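PDB 1ULZ: pyruvate carboxylase n-terminal domain from Aquifex aeolicus, which forms the biotin carboxylase subunit of pyruvate carboxylase, combining a Rossmann-like N-terminal domain, an ATP-grasp domain and a biotin carboxylase C-terminal domain. Local coordinates for residues P393-A398 / K428-G433; A333-I338 / K387-A392; I422-E427 / K438-H443. The protein carries 1 engineered substitution. All blocks are in the same frame, centred on the assembly; numbering follows the deposited sequence.

Contact 1. Residues P393-A398 / K428-G433; sequences PTWDEA and KDFKAG
W395, in the first turn of helix 395-407, makes the largest contribution to this contact by laying its indole against the C-terminal end of helix 428-432. The pyrrole edge meets the backbone there: NE1 is 3.0 Å from K431 O and 3.4 Å from F430 O, both oxygens lying near the indole plane. Each pair is a weak hydrogen bond, bent to 132° at the hydrogen for K431 O, so one N-H is shared between two carbonyls. The benzo edge does the apolar work. W395 CH2 comes 3.6 Å from F430 CZ, and CZ2 stands over one face of the phenyl ring, offset toward its rim; the ring planes meet obliquely, 58° apart. The anti chi1 of W395 (172°) carries the indole outward from its helix to this neighbour. On the exposed side, K431 NZ has its stronger partner in E400, one turn further along the helix of D396, and its salt bridge to D396 OD2 is long at 3.7 Å.

The next shell fixes the helix end. G433 closes helix 428-432 in a Schellman motif, with a positive phi that suits glycine because a CB would be jammed against the preceding carbonyl oxygen. Its amide donates to F430 O over 2.8 Å, giving that carbonyl a second partner beside the indole. F430 is backed by I424 and M425 of helix 418-426, while W395 also touches I334 and L244. Tryptophan suits this place because a single side chain offers both an N-H for carbonyls at a helix terminus and a broad apolar surface. The chemistry thus grades from an aromatic pair inside, through weak polar bonds at the helix end, to charges that probably add only modest attraction at the surface.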
loop_
_atom_site.group_PDB
_atom_site.type_symbol
_atom_site.label_atom_id
_atom_site.label_comp_id
_atom_site.label_asym_id
_atom_site.label_seq_id
_atom_site.Cartn_x
_atom_site.Cartn_y
_atom_site.Cartn_z
ATOM N N PRO A 393 0.027 12.613 3.552
ATOM C CA PRO A 393 -0.811 13.602 4.243
ATOM C C PRO A 393 -0.960 14.950 3.535
ATOM O O PRO A 393 -2.001 15.603 3.632
ATOM C CB PRO A 393 -0.121 13.757 5.600
ATOM C CG PRO A 393 0.546 12.434 5.799
ATOM C CD PRO A 393 1.111 12.149 4.434
ATOM N N THR A 394 0.087 15.367 2.836
ATOM C CA THR A 394 0.074 16.644 2.137
ATOM C C THR A 394 0.539 16.518 0.694
ATOM O O THR A 394 1.221 15.561 0.326
ATOM C CB THR A 394 0.990 17.656 2.833
ATOM O OG1 THR A 394 2.341 17.178 2.785
ATOM C CG2 THR A 394 0.571 17.847 4.277
ATOM N N TRP A 395 0.181 17.508 -0.114
ATOM C CA TRP A 395 0.546 17.518 -1.521
ATOM C C TRP A 395 2.042 17.367 -1.783
ATOM O O TRP A 395 2.446 16.542 -2.597
ATOM C CB TRP A 395 0.052 18.802 -2.187
ATOM C CG TRP A 395 0.562 18.963 -3.579
ATOM C CD1 TRP A 395 1.456 19.896 -4.023
ATOM C CD2 TRP A 395 0.232 18.150 -4.712
ATOM N NE1 TRP A 395 1.700 19.714 -5.363
ATOM C CE2 TRP A 395 0.962 18.649 -5.810
ATOM C CE3 TRP A 395 -0.611 17.048 -4.906
ATOM C CZ2 TRP A 395 0.876 18.085 -7.083
ATOM C CZ3 TRP A 395 -0.695 16.489 -6.168
ATOM C CH2 TRP A 395 0.045 17.010 -7.241
ATOM N N ASP A 396 2.871 18.155 -1.105
ATOM C CA ASP A 396 4.303 18.058 -1.359
ATOM C C ASP A 396 4.898 16.718 -0.958
ATOM O O ASP A 396 5.795 16.213 -1.636
ATOM C CB ASP A 396 5.078 19.189 -0.679
ATOM C CG ASP A 396 6.517 19.268 -1.172
ATOM O OD1 ASP A 396 7.435 18.802 -0.458
ATOM O OD2 ASP A 396 6.725 19.778 -2.297
ATOM N N GLU A 397 4.401 16.133 0.129
ATOM C CA GLU A 397 4.897 14.836 0.570
ATOM C C GLU A 397 4.519 13.748 -0.428
ATOM O O GLU A 397 5.279 12.808 -0.650
ATOM C CB GLU A 397 4.327 14.482 1.935
ATOM C CG GLU A 397 4.673 15.478 3.009
ATOM C CD GLU A 397 4.196 15.035 4.366
ATOM O OE1 GLU A 397 4.925 14.275 5.035
ATOM O OE2 GLU A 397 3.083 15.430 4.757
ATOM N N ALA A 398 3.338 13.879 -1.025
ATOM C CA ALA A 398 2.865 12.906 -2.002
ATOM C C ALA A 398 3.734 12.995 -3.251
ATOM O O ALA A 398 4.069 11.978 -3.859
ATOM C CB ALA A 398 1.408 13.181 -2.349
ATOM N N LYS A 428 9.002 22.723 -11.145
ATOM C CA LYS A 428 8.543 23.810 -10.291
ATOM C C LYS A 428 7.028 24.006 -10.195
ATOM O O LYS A 428 6.473 24.057 -9.095
ATOM C CB LYS A 428 9.195 25.119 -10.751
ATOM C CG LYS A 428 8.646 26.356 -10.064
ATOM C CD LYS A 428 9.238 27.634 -10.662
ATOM C CE LYS A 428 8.478 28.870 -10.176
ATOM N NZ LYS A 428 9.025 30.136 -10.766
ATOM N N ASP A 429 6.350 24.123 -11.330
ATOM C CA ASP A 429 4.909 24.338 -11.281
ATOM C C ASP A 429 4.131 23.146 -10.745
ATOM O O ASP A 429 3.212 23.315 -9.941
ATOM C CB ASP A 429 4.368 24.740 -12.653
ATOM C CG ASP A 429 4.948 26.057 -13.140
ATOM O OD1 ASP A 429 5.219 26.944 -12.297
ATOM O OD2 ASP A 429 5.126 26.210 -14.365
ATOM N N PHE A 430 4.482 21.941 -11.177
ATOM C CA PHE A 430 3.763 20.780 -10.676
ATOM C C PHE A 430 3.917 20.701 -9.155
ATOM O O PHE A 430 2.945 20.454 -8.436
ATOM C CB PHE A 430 4.269 19.491 -11.335
ATOM C CG PHE A 430 3.513 18.264 -10.902
ATOM C CD1 PHE A 430 4.005 17.442 -9.904
ATOM C CD2 PHE A 430 2.280 17.967 -11.456
ATOM C CE1 PHE A 430 3.281 16.347 -9.462
ATOM C CE2 PHE A 430 1.553 16.872 -11.014
ATOM C CZ PHE A 430 2.059 16.065 -10.016
ATOM N N LYS A 431 5.130 20.933 -8.662
ATOM C CA LYS A 431 5.368 20.886 -7.223
ATOM C C LYS A 431 4.509 21.903 -6.495
ATOM O O LYS A 431 4.018 21.641 -5.394
ATOM C CB LYS A 431 6.836 21.156 -6.904
ATOM C CG LYS A 431 7.778 20.091 -7.412
ATOM C CD LYS A 431 9.050 20.106 -6.597
ATOM C CE LYS A 431 8.700 19.951 -5.124
ATOM N NZ LYS A 431 9.897 19.670 -4.294
ATOM N N ALA A 432 4.332 23.063 -7.118
ATOM C CA ALA A 432 3.532 24.130 -6.540
ATOM C C ALA A 432 2.041 23.836 -6.707
ATOM O O ALA A 432 1.191 24.560 -6.177
ATOM C CB ALA A 432 3.885 25.465 -7.206
ATOM N N GLY A 433 1.729 22.776 -7.449
ATOM C CA GLY A 433 0.338 22.411 -7.666
ATOM C C GLY A 433 -0.327 23.186 -8.786
ATOM O O GLY A 433 -1.555 23.245 -8.860
#

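Contact 2. Residues A333-I338 / K387-A392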
loop_
_atom_site.group_PDB
_atom_site.type_symbol
_atom_site.label_atom_id
_atom_site.label_comp_id
_atom_site.label_asym_id
_atom_site.label_seq_id
_atom_site.Cartn_x
_atom_site.Cartn_y
_atom_site.Cartn_z
ATOM N N ALA A 333 -3.416 11.495 -3.049
ATOM C CA ALA A 333 -2.893 10.340 -3.759
ATOM C C ALA A 333 -2.584 10.730 -5.196
ATOM O O ALA A 333 -3.328 11.490 -5.822
ATOM C CB ALA A 333 -3.902 9.200 -3.735
ATOM N N ILE A 334 -1.481 10.206 -5.709
ATOM C CA ILE A 334 -1.073 10.476 -7.074
ATOM C C ILE A 334 -0.868 9.160 -7.801
ATOM O O ILE A 334 -0.363 8.201 -7.219
ATOM C CB ILE A 334 0.257 11.246 -7.123
ATOM C CG1 ILE A 334 0.147 12.543 -6.317
ATOM C CG2 ILE A 334 0.626 11.527 -8.569
ATOM C CD1 ILE A 334 1.466 13.254 -6.120
ATOM N N GLU A 335 -1.272 9.109 -9.064
ATOM C CA GLU A 335 -1.075 7.905 -9.866
ATOM C C GLU A 335 -0.384 8.251 -11.177
ATOM O O GLU A 335 -0.812 9.151 -11.901
ATOM C CB GLU A 335 -2.400 7.199 -10.183
ATOM C CG GLU A 335 -2.204 5.938 -11.029
ATOM C CD GLU A 335 -3.509 5.264 -11.430
ATOM O OE1 GLU A 335 -4.139 5.715 -12.409
ATOM O OE2 GLU A 335 -3.908 4.284 -10.763
ATOM N N CYS A 336 0.688 7.525 -11.470
ATOM C CA CYS A 336 1.446 7.720 -12.694
ATOM C C CYS A 336 1.356 6.461 -13.539
ATOM O O CYS A 336 1.527 5.347 -13.033
ATOM C CB CYS A 336 2.911 7.996 -12.385
ATOM S SG CYS A 336 3.210 9.505 -11.491
ATOM N N ARG A 337 1.095 6.636 -14.828
ATOM C CA ARG A 337 1.007 5.496 -15.716
ATOM C C ARG A 337 2.381 5.129 -16.270
ATOM O O ARG A 337 3.035 5.922 -16.940
ATOM C CB ARG A 337 0.017 5.785 -16.849
ATOM C CG ARG A 337 -1.334 6.234 -16.318
ATOM C CD ARG A 337 -2.458 5.967 -17.292
ATOM N NE ARG A 337 -3.729 6.470 -16.780
ATOM C CZ ARG A 337 -4.891 6.330 -17.406
ATOM N NH1 ARG A 337 -4.947 5.697 -18.571
ATOM N NH2 ARG A 337 -5.996 6.832 -16.871
ATOM N N ILE A 338 2.816 3.921 -15.944
ATOM C CA ILE A 338 4.091 3.398 -16.392
ATOM C C ILE A 338 3.787 2.662 -17.694
ATOM O O ILE A 338 3.323 1.520 -17.677
ATOM C CB ILE A 338 4.662 2.390 -15.371
ATOM C CG1 ILE A 338 4.598 2.976 -13.956
ATOM C CG2 ILE A 338 6.098 2.024 -15.738
ATOM C CD1 ILE A 338 5.528 4.133 -13.716
ATOM N N LYS A 387 0.619 0.677 -12.873
ATOM C CA LYS A 387 0.061 1.921 -12.369
ATOM C C LYS A 387 0.635 2.103 -10.973
ATOM O O LYS A 387 0.328 1.331 -10.065
ATOM C CB LYS A 387 -1.466 1.866 -12.294
ATOM C CG LYS A 387 -2.151 1.803 -13.645
ATOM C CD LYS A 387 -3.657 1.962 -13.521
ATOM C CE LYS A 387 -4.272 0.885 -12.647
ATOM N NZ LYS A 387 -5.755 0.859 -12.778
ATOM N N LEU A 388 1.483 3.113 -10.819
ATOM C CA LEU A 388 2.108 3.411 -9.535
ATOM C C LEU A 388 1.321 4.509 -8.823
ATOM O O LEU A 388 1.129 5.597 -9.365
ATOM C CB LEU A 388 3.551 3.865 -9.750
ATOM C CG LEU A 388 4.339 4.277 -8.507
ATOM C CD1 LEU A 388 4.469 3.094 -7.543
ATOM C CD2 LEU A 388 5.707 4.781 -8.939
ATOM N N ILE A 389 0.865 4.212 -7.611
ATOM C CA ILE A 389 0.086 5.160 -6.826
ATOM C C ILE A 389 0.719 5.393 -5.454
ATOM O O ILE A 389 1.068 4.439 -4.757
ATOM C CB ILE A 389 -1.361 4.646 -6.611
ATOM C CG1 ILE A 389 -1.995 4.280 -7.952
ATOM C CG2 ILE A 389 -2.198 5.706 -5.901
ATOM C CD1 ILE A 389 -2.029 2.804 -8.221
ATOM N N THR A 390 0.871 6.659 -5.076
ATOM C CA THR A 390 1.449 7.005 -3.780
ATOM C C THR A 390 0.506 7.902 -2.981
ATOM O O THR A 390 -0.156 8.781 -3.540
ATOM C CB THR A 390 2.808 7.743 -3.924
ATOM O OG1 THR A 390 2.634 8.944 -4.694
ATOM C CG2 THR A 390 3.839 6.840 -4.594
ATOM N N TRP A 391 0.441 7.667 -1.674
ATOM C CA TRP A 391 -0.407 8.465 -0.790
ATOM C C TRP A 391 0.437 9.133 0.297
ATOM O O TRP A 391 1.417 8.561 0.766
ATOM C CB TRP A 391 -1.468 7.587 -0.117
ATOM C CG TRP A 391 -2.299 8.353 0.863
ATOM C CD1 TRP A 391 -3.467 9.013 0.606
ATOM C CD2 TRP A 391 -1.965 8.648 2.228
ATOM N NE1 TRP A 391 -3.874 9.707 1.719
ATOM C CE2 TRP A 391 -2.969 9.503 2.727
ATOM C CE3 TRP A 391 -0.909 8.281 3.072
ATOM C CZ2 TRP A 391 -2.949 9.995 4.032
ATOM C CZ3 TRP A 391 -0.890 8.771 4.363
ATOM C CH2 TRP A 391 -1.903 9.619 4.832
ATOM N N ALA A 392 0.039 10.337 0.699
ATOM C CA ALA A 392 0.729 11.091 1.748
ATOM C C ALA A 392 -0.241 12.122 2.328
ATOM O O ALA A 392 -1.223 12.483 1.685
ATOM C CB ALA A 392 1.972 11.786 1.178
#
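A333-I338 and K387-A392 run antiparallel at 164°, joined by two hydrogen-bonded pairs, I334 with T390 and C336 with L388, each with reciprocal bonds; C336 N to L388 O measures 2.9 Å. Their strands, 332-339 and 384-392, are neighbours inside the large antiparallel sheet, with strand 235-241 on the other side of 332-339. On one face, E335 CG is anti to the backbone N (chi1 180°) and the chain beyond is extended, which lays it alongside I389, CG 3.5 Å from I389 CG1. E335 OE2 is 3.6 Å from K387 CD, so the carboxylate meets aliphatic carbon, while K387 NZ goes on to V294 O and E12. A333 CB touches the edge of the W391 ring, whose NE1 bonds to N330 O. On the other face, M402 of helix 395-407 covers L388 and T390, and the small thiol of C336 fits beneath M402, L421 and M425. Branched I334, I389 and T390 suit extended backbone. Regular backbone bonding supplies the cohesion; E335 OE2 is buried without a partner, its carboxylate near that of E239, a cost probably offset in part by K387 NZ, 4.4 Å from E335 OE2, and by R337, which pairs with E239.

Contact 3. Residues I422-E427 / K438-H443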
loop_
_atom_site.group_PDB
_atom_site.type_symbol
_atom_site.label_atom_id
_atom_site.label_comp_id
_atom_site.label_asym_id
_atom_site.label_seq_id
_atom_site.Cartn_x
_atom_site.Cartn_y
_atom_site.Cartn_z
ATOM N N ILE A 422 9.483 11.327 -13.635
ATOM C CA ILE A 422 10.419 11.845 -12.641
ATOM C C ILE A 422 10.630 13.349 -12.841
ATOM O O ILE A 422 10.600 14.114 -11.881
ATOM C CB ILE A 422 11.790 11.101 -12.708
ATOM C CG1 ILE A 422 11.595 9.625 -12.346
ATOM C CG2 ILE A 422 12.790 11.743 -11.760
ATOM C CD1 ILE A 422 12.869 8.793 -12.362
ATOM N N ASN A 423 10.825 13.779 -14.084
ATOM C CA ASN A 423 11.022 15.202 -14.346
ATOM C C ASN A 423 9.793 16.030 -13.947
ATOM O O ASN A 423 9.922 17.131 -13.404
ATOM C CB ASN A 423 11.353 15.454 -15.823
ATOM C CG ASN A 423 12.779 15.072 -16.183
ATOM O OD1 ASN A 423 13.689 15.186 -15.363
ATOM N ND2 ASN A 423 12.982 14.640 -17.424
ATOM N N ILE A 424 8.600 15.505 -14.214
ATOM C CA ILE A 424 7.381 16.220 -13.857
ATOM C C ILE A 424 7.332 16.426 -12.349
ATOM O O ILE A 424 7.000 17.510 -11.875
ATOM C CB ILE A 424 6.109 15.450 -14.308
ATOM C CG1 ILE A 424 6.063 15.370 -15.837
ATOM C CG2 ILE A 424 4.859 16.144 -13.790
ATOM C CD1 ILE A 424 4.859 14.632 -16.384
ATOM N N MET A 425 7.675 15.386 -11.593
ATOM C CA MET A 425 7.662 15.472 -10.135
ATOM C C MET A 425 8.661 16.513 -9.635
ATOM O O MET A 425 8.488 17.067 -8.553
ATOM C CB MET A 425 7.999 14.111 -9.502
ATOM C CG MET A 425 7.040 12.976 -9.836
ATOM S SD MET A 425 5.363 13.302 -9.279
ATOM C CE MET A 425 4.442 13.119 -10.816
ATOM N N LYS A 426 9.710 16.765 -10.420
ATOM C CA LYS A 426 10.735 17.748 -10.052
ATOM C C LYS A 426 10.407 19.149 -10.552
ATOM O O LYS A 426 10.990 20.129 -10.091
ATOM C CB LYS A 426 12.097 17.380 -10.649
ATOM C CG LYS A 426 12.767 16.151 -10.099
ATOM C CD LYS A 426 14.117 15.965 -10.780
ATOM C CE LYS A 426 14.857 14.756 -10.227
ATOM N NZ LYS A 426 16.131 14.535 -10.963
ATOM N N GLU A 427 9.483 19.240 -11.502
ATOM C CA GLU A 427 9.133 20.518 -12.094
ATOM C C GLU A 427 8.476 21.503 -11.132
ATOM O O GLU A 427 7.534 21.177 -10.404
ATOM C CB GLU A 427 8.264 20.287 -13.341
ATOM C CG GLU A 427 8.227 21.474 -14.300
ATOM C CD GLU A 427 7.249 22.539 -13.857
ATOM O OE1 GLU A 427 7.523 23.736 -14.070
ATOM O OE2 GLU A 427 6.191 22.175 -13.299
ATOM N N LYS A 438 -2.837 21.550 -20.519
ATOM C CA LYS A 438 -1.777 21.881 -21.466
ATOM C C LYS A 438 -0.418 21.970 -20.778
ATOM O O LYS A 438 0.515 22.608 -21.284
ATOM C CB LYS A 438 -2.093 23.197 -22.171
ATOM C CG LYS A 438 -2.141 24.390 -21.262
ATOM C CD LYS A 438 -3.161 25.391 -21.767
ATOM C CE LYS A 438 -3.132 25.502 -23.289
ATOM N NZ LYS A 438 -3.777 24.319 -23.961
ATOM N N TYR A 439 -0.314 21.313 -19.628
ATOM C CA TYR A 439 0.914 21.313 -18.856
ATOM C C TYR A 439 2.144 20.852 -19.631
ATOM O O TYR A 439 3.172 21.522 -19.608
ATOM C CB TYR A 439 0.750 20.447 -17.593
ATOM C CG TYR A 439 2.036 20.252 -16.822
ATOM C CD1 TYR A 439 2.926 19.244 -17.162
ATOM C CD2 TYR A 439 2.378 21.102 -15.778
ATOM C CE1 TYR A 439 4.121 19.085 -16.485
ATOM C CE2 TYR A 439 3.576 20.952 -15.093
ATOM C CZ TYR A 439 4.439 19.942 -15.454
ATOM O OH TYR A 439 5.630 19.781 -14.782
ATOM N N LEU A 440 2.051 19.711 -20.303
ATOM C CA LEU A 440 3.196 19.197 -21.048
ATOM C C LEU A 440 3.640 20.144 -22.156
ATOM O O LEU A 440 4.833 20.413 -22.319
ATOM C CB LEU A 440 2.882 17.817 -21.629
ATOM C CG LEU A 440 2.881 16.688 -20.595
ATOM C CD1 LEU A 440 2.682 15.347 -21.294
ATOM C CD2 LEU A 440 4.203 16.706 -19.831
ATOM N N GLU A 441 2.678 20.649 -22.915
ATOM C CA GLU A 441 2.978 21.577 -23.992
ATOM C C GLU A 441 3.711 22.792 -23.427
ATOM O O GLU A 441 4.644 23.304 -24.043
ATOM C CB GLU A 441 1.675 21.995 -24.678
ATOM C CG GLU A 441 1.814 23.086 -25.723
ATOM C CD GLU A 441 0.584 23.178 -26.603
ATOM O OE1 GLU A 441 -0.535 23.143 -26.051
ATOM O OE2 GLU A 441 0.729 23.292 -27.843
ATOM N N GLU A 442 3.298 23.231 -22.239
ATOM C CA GLU A 442 3.904 24.381 -21.576
ATOM C C GLU A 442 5.220 24.076 -20.853
ATOM O O GLU A 442 5.852 24.989 -20.322
ATOM C CB GLU A 442 2.930 24.982 -20.558
ATOM C CG GLU A 442 1.560 25.340 -21.122
ATOM C CD GLU A 442 0.669 26.017 -20.099
ATOM O OE1 GLU A 442 0.577 25.523 -18.953
ATOM O OE2 GLU A 442 0.051 27.045 -20.442
ATOM N N HIS A 443 5.630 22.808 -20.814
ATOM C CA HIS A 443 6.878 22.449 -20.136
ATOM C C HIS A 443 7.715 21.448 -20.928
ATOM O O HIS A 443 7.966 20.337 -20.463
ATOM C CB HIS A 443 6.588 21.857 -18.752
ATOM C CG HIS A 443 5.814 22.765 -17.847
ATOM N ND1 HIS A 443 4.472 23.027 -18.024
ATOM C CD2 HIS A 443 6.196 23.480 -16.761
ATOM C CE1 HIS A 443 4.062 23.865 -17.088
ATOM N NE2 HIS A 443 5.089 24.156 -16.310
#
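Y439 and E427 meet tip to tip, the phenol OH giving a 2.9 Å hydrogen bond to E427 OE2. The donor reaches that oxygen from above the carboxylate plane, 36° out of it, and the carboxylate and phenol ring planes are 70° apart. Packing around the hydroxyl is close, since Y439 OH also lies 3.0 Å from E427 CB. The glutamate takes this position by folding back: chi2 is bent to -81°, which lets both oxygens serve the start of the next helix. As the N-cap residue of helix 428-432, E427 receives the amide of D429 at OE1 and that of F430 at OE2. OE2 is therefore gripped by two donors, and a carboxylate suits a helix N-terminus, where the dipole would probably stabilise its negative charge.

I424, one turn earlier, supplies the apolar part. Its CG2 is 3.8 Å from Y439 OH and 4.1 Å from Y439 CE1, while CD1 at the other branch touches L440 CD2 at 4.1 Å. Tyrosine serves both needs, with a flat apolar ring for the isoleucine and a hydroxyl for the acid.

H443 fills the remaining side. Y439 CE2 sits over the centre of its imidazole, and the type I turn L440-H443 is closed by H443 N to L440 O. The H443 CD2 edge approaches E427 OE1 at 3.0 Å, but NE2 is poorly angled for a bond there and pairs instead with D429 OD2.

The contact thus fastens the loop that follows helix 428-432 back onto the junction between that helix and helix 418-426. F430 of the short helix touches both I424 and Y439, and M425 packs on M402 and R403 of helix 395-407.

Contact 2 lies nearest the centre of the chain, a buried pairing of inner strands in the large antiparallel sheet, held by regular backbone bonds. Contacts 1 and 3 lie on the helical layer beside it, and differ: contact 1 is partly buried with charges at its rim, whereas contact 3 is buried like contact 2 but relies on a carboxylate, a phenol and an imidazole. Both use helix 428-432, contact 1 at its C-terminal end and contact 3 at its N-cap. Contact 2 joins contact 1 where A392 and I334 pack on A398, strand 384-392 running directly into helix 395-407, and reaches contact 3 through C336 and M425. All three lie within the C-terminal family region.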